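Local structure of bifunctional autolysin (6FXO) at residues Gln16-Gln21 / His47-Lys52; Gln29-Arg32 / Lys36-Asp39; Leu60-Leu65 / Gly226-Ile231; Ala190-Leu195 / Arg199-His204. The protein is a staphylococcal peptidoglycan hydrolase whose domain of glycoside hydrolase family 73 acts as an N-acetylglucosaminidase, probably cutting the glycan strands of the cell wall. All coordinates share one frame; numbering follows the deposited sequence.

Contact 1: Gln16-Gln21 / His47-Lys52; sequences QVAQIQ and HAMDTK
M49 runs straight at its middle bond (chi2 176°) and bends at the last (chi3 53°), which swings its CE methyl in against V17 and A18 of helix 14-22. On the helix, V17 has CG1 beside its backbone N and anti to its carbonyl carbon (chi1 -68°), leaving CG2 as the branch that meets the methionine. The closest approach is V17 CG2 to M49 CE, 3.4 Å, and the same methyl lies 3.5 Å from the backbone N of A18. The sulfur sits over the next part of the helix surface: M49 SD is 3.8 Å from A18 CA and 4.1 Å from A18 CB, so the small alanine lets the thioether lie close to the main chain. Here one long side chain joins two helices whose backbones stay well apart, the nearest pair of CA atoms being those of A18 and M49 at 7.2 Å. M49 lies on the weakly bonded part of helix 42-49, and the chain then turns through D50, the centre of an inverse gamma turn, whose OD2 makes a weak N-cap bond to the backbone N of R53 in helix 51-56. Back at the methionine, Q21 comes obliquely across, its NE2 3.9 Å from M49 SD in a packing contact; the polar partner of this amide lies elsewhere, with OE1 accepting from NE2 of Q209. W200 of helix 195-200 packs against both M49 and Q21, and the backbone O of M49 is hydrogen-bonded to the hydroxyl of Y196.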
loop_
_atom_site.group_PDB
_atom_site.type_symbol
_atom_site.label_atom_id
_atom_site.label_comp_id
_atom_site.label_asym_id
_atom_site.label_seq_id
_atom_site.Cartn_x
_atom_site.Cartn_y
_atom_site.Cartn_z
ATOM N N GLN A 16 -15.100 -19.546 10.630
ATOM C CA GLN A 16 -15.857 -19.515 9.381
ATOM C C GLN A 16 -15.077 -18.802 8.322
ATOM O O GLN A 16 -14.887 -19.323 7.225
ATOM C CB GLN A 16 -17.197 -18.754 9.568
ATOM C CG GLN A 16 -18.421 -19.252 8.767
ATOM C CD GLN A 16 -19.629 -18.336 8.946
ATOM O OE1 GLN A 16 -20.134 -18.167 10.060
ATOM N NE2 GLN A 16 -20.205 -17.779 7.851
ATOM N N VAL A 17 -14.593 -17.613 8.665
ATOM C CA VAL A 17 -13.829 -16.880 7.642
ATOM C C VAL A 17 -12.534 -17.514 7.160
ATOM O O VAL A 17 -12.157 -17.340 6.004
ATOM C CB VAL A 17 -13.641 -15.399 8.021
ATOM C CG1 VAL A 17 -14.975 -14.670 7.970
ATOM C CG2 VAL A 17 -13.008 -15.272 9.395
ATOM N N ALA A 18 -11.844 -18.215 8.045
ATOM C CA ALA A 18 -10.599 -18.867 7.669
ATOM C C ALA A 18 -10.812 -20.104 6.795
ATOM O O ALA A 18 -10.080 -20.289 5.824
ATOM C CB ALA A 18 -9.815 -19.247 8.911
ATOM N N GLN A 19 -11.793 -20.974 7.149
ATOM C CA GLN A 19 -12.062 -22.151 6.375
ATOM C C GLN A 19 -12.509 -21.667 5.008
ATOM O O GLN A 19 -12.220 -22.331 4.015
ATOM C CB GLN A 19 -13.154 -23.020 7.074
ATOM C CG GLN A 19 -13.220 -24.549 6.773
ATOM C CD GLN A 19 -12.246 -25.482 7.506
ATOM O OE1 GLN A 19 -11.271 -25.964 6.926
ATOM N NE2 GLN A 19 -12.469 -25.728 8.805
ATOM N N ILE A 20 -13.201 -20.479 4.947
ATOM C CA ILE A 20 -13.617 -20.010 3.628
ATOM C C ILE A 20 -12.394 -19.746 2.729
ATOM O O ILE A 20 -12.460 -19.982 1.519
ATOM C CB ILE A 20 -14.511 -18.741 3.753
ATOM C CG1 ILE A 20 -15.813 -19.067 4.500
ATOM C CG2 ILE A 20 -14.811 -18.162 2.374
ATOM C CD1 ILE A 20 -16.611 -17.837 4.923
ATOM N N GLN A 21 -11.277 -19.260 3.324
ATOM C CA GLN A 21 -10.069 -19.007 2.524
ATOM C C GLN A 21 -9.473 -20.251 1.950
ATOM O O GLN A 21 -8.910 -20.268 0.857
ATOM C CB GLN A 21 -8.988 -18.307 3.376
ATOM C CG GLN A 21 -8.235 -17.142 2.720
ATOM C CD GLN A 21 -9.132 -15.940 2.545
ATOM O OE1 GLN A 21 -9.149 -15.279 1.513
ATOM N NE2 GLN A 21 -9.989 -15.760 3.546
ATOM N N HIS A 47 -4.491 -17.767 11.866
ATOM C CA HIS A 47 -3.523 -16.952 12.637
ATOM C C HIS A 47 -3.125 -15.651 11.941
ATOM O O HIS A 47 -2.919 -14.629 12.564
ATOM C CB HIS A 47 -2.270 -17.799 12.967
ATOM C CG HIS A 47 -1.166 -17.093 13.687
ATOM N ND1 HIS A 47 0.015 -16.765 13.056
ATOM C CD2 HIS A 47 -0.986 -16.827 15.003
ATOM C CE1 HIS A 47 0.884 -16.330 13.967
ATOM N NE2 HIS A 47 0.301 -16.362 15.155
ATOM N N ALA A 48 -2.975 -15.735 10.657
ATOM C CA ALA A 48 -2.606 -14.627 9.825
ATOM C C ALA A 48 -3.787 -13.644 9.638
ATOM O O ALA A 48 -3.573 -12.473 9.328
ATOM C CB ALA A 48 -2.145 -15.144 8.499
ATOM N N MET A 49 -5.002 -14.156 9.873
ATOM C CA MET A 49 -6.289 -13.435 9.750
ATOM C C MET A 49 -6.894 -12.905 11.054
ATOM O O MET A 49 -7.746 -11.999 11.073
ATOM C CB MET A 49 -7.322 -14.411 9.166
ATOM C CG MET A 49 -7.334 -14.488 7.692
ATOM S SD MET A 49 -8.528 -15.760 7.181
ATOM C CE MET A 49 -9.924 -15.251 8.001
ATOM N N ASP A 50 -6.448 -13.470 12.125
ATOM C CA ASP A 50 -6.912 -13.123 13.448
ATOM C C ASP A 50 -6.651 -11.716 13.785
ATOM O O ASP A 50 -5.681 -11.412 14.433
ATOM C CB ASP A 50 -6.312 -14.115 14.461
ATOM C CG ASP A 50 -6.772 -13.905 15.886
ATOM O OD1 ASP A 50 -7.979 -14.059 16.148
ATOM O OD2 ASP A 50 -5.913 -13.652 16.750
ATOM N N THR A 51 -7.556 -10.844 13.391
ATOM C CA THR A 51 -7.325 -9.424 13.700
ATOM C C THR A 51 -7.135 -9.168 15.180
ATOM O O THR A 51 -6.543 -8.155 15.534
ATOM C CB THR A 51 -8.493 -8.537 13.330
ATOM O OG1 THR A 51 -9.538 -8.809 14.248
ATOM C CG2 THR A 51 -8.967 -8.730 11.928
ATOM N N LYS A 52 -7.666 -10.014 16.054
ATOM C CA LYS A 52 -7.447 -9.724 17.437
ATOM C C LYS A 52 -5.970 -9.762 17.740
ATOM O O LYS A 52 -5.490 -9.016 18.585
ATOM C CB LYS A 52 -8.218 -10.647 18.403
ATOM C CG LYS A 52 -8.627 -10.057 19.802
ATOM C CD LYS A 52 -8.086 -8.643 20.294
ATOM C CE LYS A 52 -8.642 -8.221 21.674
ATOM N NZ LYS A 52 -8.275 -6.817 22.150
#

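Contact 2: Gln29-Arg32 / Lys36-Asp39; sequences QVQR and KWTD
V30 and T38 face each other across an irregular, hairpin-like reversal in the loop between helix 14-22 and helix 42-49, joined by two weak backbone hydrogen bonds. V30 N gives to T38 O at 2.7 Å but at a bent angle of 128°, and T38 N returns to V30 O at a longer 3.4 Å. A single beta bridge pairs Q29 with D39, and no regular strand forms. The close part lies along this backbone seam and round the indole of W37. The carbonyl O of T38 is also approached by Q29 CA at 3.3 Å, and Q31 CA points its C-H almost straight at K36 O (3.3 Å, 176° at the hydrogen). V30, the buried residue of the group, has CG1 beside both its backbone N and its carbonyl carbon, which brings that methyl close to T38 O. The side chain of Q29 crosses that of W37 at about a right angle, with Q29 CG 3.8 Å from W37 CB. Q31 runs extended alongside the indole, pointing the same way, with Q31 CD 3.7 Å from W37 CZ2 and its amide turned 36° from the ring plane; OE1 of this amide accepts from the backbone N of G35. Farther out, toward solvent, the contact thins: K36 and D39 are exposed, and R32, also at the surface, is tied by a salt bridge to D44. Q31 is the centre of an inverse gamma turn, in which R32 N reaches V30 O at 3.0 Å in a weak bond.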
loop_
_atom_site.group_PDB
_atom_site.type_symbol
_atom_site.label_atom_id
_atom_site.label_comp_id
_atom_site.label_asym_id
_atom_site.label_seq_id
_atom_site.Cartn_x
_atom_site.Cartn_y
_atom_site.Cartn_z
ATOM N N GLN A 29 -0.632 -19.375 -0.216
ATOM C CA GLN A 29 0.747 -19.791 -0.075
ATOM C C GLN A 29 1.424 -19.378 1.238
ATOM O O GLN A 29 0.995 -18.432 1.905
ATOM C CB GLN A 29 1.569 -19.332 -1.314
ATOM C CG GLN A 29 0.976 -19.635 -2.717
ATOM C CD GLN A 29 0.707 -21.106 -2.998
ATOM O OE1 GLN A 29 1.457 -21.815 -3.664
ATOM N NE2 GLN A 29 -0.374 -21.555 -2.380
ATOM N N VAL A 30 2.471 -20.125 1.620
ATOM C CA VAL A 30 3.209 -19.849 2.835
ATOM C C VAL A 30 4.689 -20.054 2.562
ATOM O O VAL A 30 5.143 -21.159 2.284
ATOM C CB VAL A 30 2.699 -20.663 4.057
ATOM C CG1 VAL A 30 2.801 -22.163 3.813
ATOM C CG2 VAL A 30 3.455 -20.262 5.319
ATOM N N GLN A 31 5.425 -18.941 2.609
ATOM C CA GLN A 31 6.860 -18.847 2.393
ATOM C C GLN A 31 7.514 -19.263 3.682
ATOM O O GLN A 31 7.950 -18.379 4.422
ATOM C CB GLN A 31 7.273 -17.385 2.146
ATOM C CG GLN A 31 7.279 -16.875 0.727
ATOM C CD GLN A 31 8.086 -15.598 0.605
ATOM O OE1 GLN A 31 9.240 -15.613 0.168
ATOM N NE2 GLN A 31 7.523 -14.453 1.019
ATOM N N ARG A 32 7.567 -20.574 3.983
ATOM C CA ARG A 32 8.215 -20.998 5.206
ATOM C C ARG A 32 9.677 -20.598 5.198
ATOM O O ARG A 32 10.300 -20.446 6.239
ATOM C CB ARG A 32 7.954 -22.541 5.440
ATOM C CG ARG A 32 6.687 -23.132 4.723
ATOM C CD ARG A 32 5.682 -23.990 5.565
ATOM N NE ARG A 32 4.915 -23.156 6.499
ATOM C CZ ARG A 32 3.988 -23.516 7.332
ATOM N NH1 ARG A 32 3.615 -24.797 7.405
ATOM N NH2 ARG A 32 3.423 -22.596 8.129
ATOM N N LYS A 36 10.033 -19.608 -1.799
ATOM C CA LYS A 36 9.295 -20.835 -2.005
ATOM C C LYS A 36 7.976 -20.932 -1.251
ATOM O O LYS A 36 7.930 -20.775 -0.032
ATOM C CB LYS A 36 10.144 -22.095 -1.686
ATOM C CG LYS A 36 9.304 -23.319 -1.232
ATOM C CD LYS A 36 9.363 -24.603 -2.129
ATOM C CE LYS A 36 8.001 -25.027 -2.686
ATOM N NZ LYS A 36 7.562 -26.434 -2.382
ATOM N N TRP A 37 6.914 -21.229 -1.992
ATOM C CA TRP A 37 5.610 -21.339 -1.379
ATOM C C TRP A 37 5.054 -22.737 -1.285
ATOM O O TRP A 37 5.483 -23.671 -1.968
ATOM C CB TRP A 37 4.612 -20.425 -2.075
ATOM C CG TRP A 37 4.905 -18.970 -1.861
ATOM C CD1 TRP A 37 4.479 -18.184 -0.825
ATOM C CD2 TRP A 37 5.694 -18.125 -2.708
ATOM N NE1 TRP A 37 4.955 -16.902 -0.979
ATOM C CE2 TRP A 37 5.702 -16.842 -2.128
ATOM C CE3 TRP A 37 6.393 -18.336 -3.899
ATOM C CZ2 TRP A 37 6.388 -15.773 -2.706
ATOM C CZ3 TRP A 37 7.070 -17.275 -4.466
ATOM C CH2 TRP A 37 7.063 -16.012 -3.872
ATOM N N THR A 38 4.084 -22.861 -0.406
ATOM C CA THR A 38 3.416 -24.120 -0.166
ATOM C C THR A 38 2.070 -23.756 0.339
ATOM O O THR A 38 1.913 -22.679 0.895
ATOM C CB THR A 38 4.188 -24.875 0.841
ATOM O OG1 THR A 38 5.534 -24.879 0.382
ATOM C CG2 THR A 38 3.703 -26.279 0.976
ATOM N N ASP A 39 1.090 -24.600 0.128
ATOM C CA ASP A 39 -0.205 -24.191 0.635
ATOM C C ASP A 39 -0.316 -24.178 2.142
ATOM O O ASP A 39 0.142 -25.102 2.803
ATOM C CB ASP A 39 -1.349 -25.008 0.010
ATOM C CG ASP A 39 -0.945 -26.007 -1.058
ATOM O OD1 ASP A 39 -0.780 -25.595 -2.226
ATOM O OD2 ASP A 39 -0.831 -27.207 -0.732
#

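Contact 3: Leu60-Leu65 / Gly226-Ile231; sequences LKYQFL and GYYDKI
Y62 lies on a 3-10 segment, residues 60-64, that faces the last turns of helix 216-231 at some distance, the nearest CA atoms across the contact being those of Y62 and Y228, 9.8 Å apart. Large side chains therefore bridge the two backbones, filling a buried seam between 60-65 and a helix of the glucosaminidase region, whose family belongs to the lysozyme clan. The rings of Y62 and Y228 meet obliquely, with centroids 5.1 Å apart and planes at 45°. Y62 CE2 comes over one face of the Y228 ring, displaced toward its rim, and touches Y228 CD1 at 3.7 Å. L65, three residues after Y62, meets the Y228 side chain from the opposite direction: with CG anti to the backbone N (chi1 174°), its CD2 methyl reaches Y228 CE1 at 3.7 Å and the phenol oxygen Y228 OH at 3.6 Å. That buried hydroxyl is satisfied beyond the two segments by N105 ND2 and Q71 OE1, which fix the outer end of the ring. The hydroxyl of Y62 instead accepts from the backbone N of G235, while F238 meets the Y62 ring edge-to-face. Within 60-65, the 3-10 turn is fastened by its own glutamine: L60 O accepts from both Q63 N and Q63 NE2, which reach it from opposite faces of the carbonyl plane, the side-chain bond measuring 3.0 Å at a nearly straight 166°.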
loop_
_atom_site.group_PDB
_atom_site.type_symbol
_atom_site.label_atom_id
_atom_site.label_comp_id
_atom_site.label_asym_id
_atom_site.label_seq_id
_atom_site.Cartn_x
_atom_site.Cartn_y
_atom_site.Cartn_z
ATOM N N LEU A 60 2.093 -4.706 13.231
ATOM C CA LEU A 60 0.949 -5.378 12.588
ATOM C C LEU A 60 -0.371 -4.545 12.497
ATOM O O LEU A 60 -1.065 -4.701 11.508
ATOM C CB LEU A 60 0.633 -6.796 13.163
ATOM C CG LEU A 60 1.758 -7.877 13.368
ATOM C CD1 LEU A 60 1.100 -9.207 13.697
ATOM C CD2 LEU A 60 2.607 -8.141 12.168
ATOM N N LYS A 61 -0.684 -3.641 13.468
ATOM C CA LYS A 61 -1.934 -2.902 13.304
ATOM C C LYS A 61 -1.944 -2.004 12.047
ATOM O O LYS A 61 -2.990 -1.563 11.668
ATOM C CB LYS A 61 -2.344 -2.060 14.545
ATOM C CG LYS A 61 -1.294 -1.049 15.088
ATOM C CD LYS A 61 -1.754 -0.428 16.452
ATOM C CE LYS A 61 -0.838 0.657 17.018
ATOM N NZ LYS A 61 -1.281 1.215 18.352
ATOM N N TYR A 62 -0.774 -1.776 11.376
ATOM C CA TYR A 62 -0.832 -0.926 10.213
ATOM C C TYR A 62 -1.634 -1.448 9.051
ATOM O O TYR A 62 -1.899 -0.670 8.140
ATOM C CB TYR A 62 0.533 -0.196 9.899
ATOM C CG TYR A 62 0.839 0.981 10.828
ATOM C CD1 TYR A 62 1.229 0.769 12.145
ATOM C CD2 TYR A 62 0.659 2.302 10.414
ATOM C CE1 TYR A 62 1.418 1.820 13.026
ATOM C CE2 TYR A 62 0.865 3.401 11.302
ATOM C CZ TYR A 62 1.244 3.140 12.580
ATOM O OH TYR A 62 1.553 4.198 13.405
ATOM N N GLN A 63 -2.027 -2.788 9.076
ATOM C CA GLN A 63 -2.812 -3.362 8.001
ATOM C C GLN A 63 -4.231 -2.806 8.083
ATOM O O GLN A 63 -4.993 -2.938 7.143
ATOM C CB GLN A 63 -2.810 -4.908 7.990
ATOM C CG GLN A 63 -3.424 -5.645 9.176
ATOM C CD GLN A 63 -2.817 -7.038 9.108
ATOM O OE1 GLN A 63 -3.281 -7.922 8.278
ATOM N NE2 GLN A 63 -1.729 -7.242 9.984
ATOM N N PHE A 64 -4.572 -2.289 9.234
ATOM C CA PHE A 64 -5.892 -1.678 9.475
ATOM C C PHE A 64 -5.865 -0.143 9.278
ATOM O O PHE A 64 -6.887 0.515 9.456
ATOM C CB PHE A 64 -6.494 -2.054 10.790
ATOM C CG PHE A 64 -6.392 -3.510 11.150
ATOM C CD1 PHE A 64 -7.071 -4.507 10.394
ATOM C CD2 PHE A 64 -5.603 -3.914 12.209
ATOM C CE1 PHE A 64 -6.918 -5.805 10.711
ATOM C CE2 PHE A 64 -5.470 -5.257 12.515
ATOM C CZ PHE A 64 -6.125 -6.197 11.768
ATOM N N LEU A 65 -4.682 0.426 8.977
ATOM C CA LEU A 65 -4.634 1.869 8.772
ATOM C C LEU A 65 -5.464 2.210 7.470
ATOM O O LEU A 65 -5.296 1.529 6.467
ATOM C CB LEU A 65 -3.161 2.371 8.570
ATOM C CG LEU A 65 -2.927 3.838 8.209
ATOM C CD1 LEU A 65 -2.974 4.762 9.527
ATOM C CD2 LEU A 65 -1.645 4.047 7.341
ATOM N N GLY A 226 7.347 1.084 8.902
ATOM C CA GLY A 226 8.758 1.482 8.871
ATOM C C GLY A 226 8.883 2.882 8.308
ATOM O O GLY A 226 9.664 3.691 8.814
ATOM N N TYR A 227 8.100 3.183 7.320
ATOM C CA TYR A 227 8.186 4.495 6.787
ATOM C C TYR A 227 7.634 5.494 7.806
ATOM O O TYR A 227 8.172 6.571 7.902
ATOM C CB TYR A 227 7.346 4.682 5.473
ATOM C CG TYR A 227 7.834 3.934 4.285
ATOM C CD1 TYR A 227 8.937 4.370 3.556
ATOM C CD2 TYR A 227 7.256 2.733 3.908
ATOM C CE1 TYR A 227 9.448 3.630 2.504
ATOM C CE2 TYR A 227 7.751 1.992 2.856
ATOM C CZ TYR A 227 8.846 2.442 2.151
ATOM O OH TYR A 227 9.330 1.732 1.089
ATOM N N TYR A 228 6.582 5.146 8.582
ATOM C CA TYR A 228 6.022 6.046 9.550
ATOM C C TYR A 228 7.040 6.437 10.577
ATOM O O TYR A 228 7.044 7.591 10.959
ATOM C CB TYR A 228 4.795 5.458 10.308
ATOM C CG TYR A 228 3.491 5.896 9.710
ATOM C CD1 TYR A 228 2.834 5.110 8.744
ATOM C CD2 TYR A 228 2.902 7.108 10.093
ATOM C CE1 TYR A 228 1.630 5.538 8.170
ATOM C CE2 TYR A 228 1.717 7.551 9.510
ATOM C CZ TYR A 228 1.084 6.770 8.557
ATOM O OH TYR A 228 -0.100 7.237 8.029
ATOM N N ASP A 229 7.841 5.512 11.037
ATOM C CA ASP A 229 8.857 5.806 12.023
ATOM C C ASP A 229 9.987 6.664 11.477
ATOM O O ASP A 229 10.545 7.445 12.208
ATOM C CB ASP A 229 9.449 4.528 12.648
ATOM C CG ASP A 229 8.443 3.642 13.348
ATOM O OD1 ASP A 229 7.536 4.184 14.010
ATOM O OD2 ASP A 229 8.618 2.406 13.315
ATOM N N LYS A 230 10.312 6.494 10.198
ATOM C CA LYS A 230 11.396 7.262 9.603
ATOM C C LYS A 230 10.943 8.627 9.424
ATOM O O LYS A 230 11.698 9.552 9.659
ATOM C CB LYS A 230 11.838 6.678 8.244
ATOM C CG LYS A 230 13.088 5.804 8.381
ATOM C CD LYS A 230 14.099 5.927 7.239
ATOM C CE LYS A 230 15.267 4.967 7.314
ATOM N NZ LYS A 230 16.183 5.102 6.137
ATOM N N ILE A 231 9.721 8.759 8.960
ATOM C CA ILE A 231 9.113 10.012 8.718
ATOM C C ILE A 231 8.892 10.780 9.936
ATOM O O ILE A 231 9.035 11.975 9.887
ATOM C CB ILE A 231 7.794 9.815 7.973
ATOM C CG1 ILE A 231 8.031 9.640 6.500
ATOM C CG2 ILE A 231 6.892 10.989 8.197
ATOM C CD1 ILE A 231 6.777 9.098 5.875
#

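Contact 4: Ala190-Leu195 / Arg199-His204; sequences AGQNTL and RWNPAH
N201, whose side chain packs on that of Q192, makes the shortest hydrogen bond within the two segments, its OD1 accepting the backbone N of H204 at 2.8 Å. This is an Asx motif, and it follows directly on helix 195-200: N201 is the first residue to leave helical backbone angles, with a positive phi of 47°. CG of N201 stands anti to its backbone N (chi1 -160°), directing the amide toward Q192. The two side chains cross at about a right angle, with amide planes 51° apart, and N201 ND2 comes within 3.3 Å of Q192 CD. The meeting of Q192 NE2 with N201 ND2 at 3.2 Å joins two donors, so it is contact without a bond. Q192 is held by other partners: NE2 gives to the backbone O of K197 and OE1 accepts from ND1 of H208, so both ends of the buried amide are satisfied and its rotation is set. At the helix start, T194 is the N-cap, its OG1 bonded to the backbone N of K197, and one turn on R199 N gives to L195 O at 3.2 Å. CH2, at the rim of the W200 indole, lies 3.4 Å above the guanidinium plane of R199, over its centre, and R199 NE donates to D213 O. Within the fold, L195 packs on A217, A221 and I224 of helix 216-231, while the residues flanking the short helix touch strand 237-242, N193 and T194 at D239 and P202 at P241.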
loop_
_atom_site.group_PDB
_atom_site.type_symbol
_atom_site.label_atom_id
_atom_site.label_comp_id
_atom_site.label_asym_id
_atom_site.label_seq_id
_atom_site.Cartn_x
_atom_site.Cartn_y
_atom_site.Cartn_z
ATOM N N ALA A 190 -12.276 0.949 -4.492
ATOM C CA ALA A 190 -13.303 -0.060 -4.756
ATOM C C ALA A 190 -13.682 -0.652 -3.418
ATOM O O ALA A 190 -14.282 -1.716 -3.311
ATOM C CB ALA A 190 -12.749 -1.145 -5.659
ATOM N N GLY A 191 -13.300 0.065 -2.396
ATOM C CA GLY A 191 -13.567 -0.335 -1.012
ATOM C C GLY A 191 -12.517 -1.117 -0.230
ATOM O O GLY A 191 -12.673 -1.334 0.989
ATOM N N GLN A 192 -11.445 -1.580 -0.876
ATOM C CA GLN A 192 -10.507 -2.299 -0.027
ATOM C C GLN A 192 -9.493 -1.270 0.443
ATOM O O GLN A 192 -8.412 -1.165 -0.135
ATOM C CB GLN A 192 -9.929 -3.452 -0.819
ATOM C CG GLN A 192 -10.958 -4.568 -0.838
ATOM C CD GLN A 192 -10.693 -5.636 -1.864
ATOM O OE1 GLN A 192 -11.107 -5.510 -3.027
ATOM N NE2 GLN A 192 -10.028 -6.726 -1.439
ATOM N N ASN A 193 -9.882 -0.489 1.480
ATOM C CA ASN A 193 -9.019 0.559 2.022
ATOM C C ASN A 193 -7.973 0.302 3.087
ATOM O O ASN A 193 -7.461 1.262 3.639
ATOM C CB ASN A 193 -9.794 1.818 2.391
ATOM C CG ASN A 193 -11.128 1.646 3.039
ATOM O OD1 ASN A 193 -11.271 0.940 4.036
ATOM N ND2 ASN A 193 -12.151 2.399 2.634
ATOM N N THR A 194 -7.709 -0.939 3.435
ATOM C CA THR A 194 -6.699 -1.208 4.441
ATOM C C THR A 194 -6.042 -2.415 3.908
ATOM O O THR A 194 -6.700 -3.170 3.193
ATOM C CB THR A 194 -7.293 -1.609 5.773
ATOM O OG1 THR A 194 -8.265 -2.634 5.516
ATOM C CG2 THR A 194 -7.863 -0.458 6.517
ATOM N N LEU A 195 -4.800 -2.643 4.282
ATOM C CA LEU A 195 -4.146 -3.847 3.753
ATOM C C LEU A 195 -4.915 -5.186 4.130
ATOM O O LEU A 195 -4.772 -6.144 3.445
ATOM C CB LEU A 195 -2.644 -3.977 4.177
ATOM C CG LEU A 195 -1.728 -2.707 4.036
ATOM C CD1 LEU A 195 -0.551 -2.779 4.909
ATOM C CD2 LEU A 195 -1.323 -2.438 2.603
ATOM N N ARG A 199 -6.335 -8.042 1.338
ATOM C CA ARG A 199 -5.967 -9.424 1.406
ATOM C C ARG A 199 -7.108 -10.402 1.584
ATOM O O ARG A 199 -7.199 -11.329 0.781
ATOM C CB ARG A 199 -4.910 -9.713 2.520
ATOM C CG ARG A 199 -4.478 -11.239 2.646
ATOM C CD ARG A 199 -3.861 -11.803 1.313
ATOM N NE ARG A 199 -3.566 -13.224 1.387
ATOM C CZ ARG A 199 -4.456 -14.196 1.450
ATOM N NH1 ARG A 199 -5.764 -13.908 1.435
ATOM N NH2 ARG A 199 -4.056 -15.454 1.547
ATOM N N TRP A 200 -7.924 -10.202 2.657
ATOM C CA TRP A 200 -9.073 -11.009 3.022
ATOM C C TRP A 200 -10.458 -10.533 2.546
ATOM O O TRP A 200 -11.403 -11.324 2.550
ATOM C CB TRP A 200 -9.009 -11.153 4.540
ATOM C CG TRP A 200 -7.596 -11.397 4.997
ATOM C CD1 TRP A 200 -6.744 -10.496 5.554
ATOM C CD2 TRP A 200 -6.861 -12.616 4.861
ATOM N NE1 TRP A 200 -5.514 -11.085 5.772
ATOM C CE2 TRP A 200 -5.562 -12.382 5.362
ATOM C CE3 TRP A 200 -7.174 -13.881 4.366
ATOM C CZ2 TRP A 200 -4.576 -13.369 5.379
ATOM C CZ3 TRP A 200 -6.195 -14.861 4.384
ATOM C CH2 TRP A 200 -4.917 -14.600 4.888
ATOM N N ASN A 201 -10.576 -9.249 2.140
ATOM C CA ASN A 201 -11.838 -8.703 1.678
ATOM C C ASN A 201 -12.999 -9.047 2.608
ATOM O O ASN A 201 -13.863 -9.771 2.155
ATOM C CB ASN A 201 -12.173 -9.251 0.297
ATOM C CG ASN A 201 -13.171 -8.418 -0.456
ATOM O OD1 ASN A 201 -14.272 -8.148 0.037
ATOM N ND2 ASN A 201 -12.908 -8.049 -1.690
ATOM N N PRO A 202 -13.085 -8.552 3.860
ATOM C CA PRO A 202 -14.257 -8.963 4.632
ATOM C C PRO A 202 -15.672 -8.662 3.971
ATOM O O PRO A 202 -16.553 -9.461 4.274
ATOM C CB PRO A 202 -14.033 -8.291 5.993
ATOM C CG PRO A 202 -12.483 -8.143 6.088
ATOM C CD PRO A 202 -12.045 -7.888 4.685
ATOM N N ALA A 203 -15.962 -7.589 3.149
ATOM C CA ALA A 203 -17.327 -7.473 2.633
ATOM C C ALA A 203 -17.690 -8.664 1.714
ATOM O O ALA A 203 -18.833 -9.122 1.728
ATOM C CB ALA A 203 -17.497 -6.160 1.880
ATOM N N HIS A 204 -16.713 -9.147 0.908
ATOM C CA HIS A 204 -16.908 -10.265 0.005
ATOM C C HIS A 204 -15.726 -11.229 0.149
ATOM O O HIS A 204 -14.836 -11.225 -0.716
ATOM C CB HIS A 204 -17.132 -9.814 -1.450
ATOM C CG HIS A 204 -18.046 -8.637 -1.553
ATOM N ND1 HIS A 204 -19.418 -8.766 -1.515
ATOM C CD2 HIS A 204 -17.777 -7.313 -1.531
ATOM C CE1 HIS A 204 -19.958 -7.554 -1.460
ATOM N NE2 HIS A 204 -18.985 -6.662 -1.465
#

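Contacts 1, 3 and 4 touch one another. W200 of contact 4 joins it to contact 1, with W200 CE3 3.4 Å from both Q21 CD and M49 CG, and the two centres lie 14 Å apart. T194 of contact 4 packs on the 60-65 segment of contact 3, T194 CG2 lying 3.2 Å from F64 O; the centres are 18 Å apart. Contacts 1 and 3 meet directly through T51 CB and F64 CZ at 3.7 Å. Contact 2 stands apart at the surface, its nearest atoms about 5 Å from contact 4 and about 8 Å from contact 1, yet D213 ties W37 (weakly) and R199 to one loop.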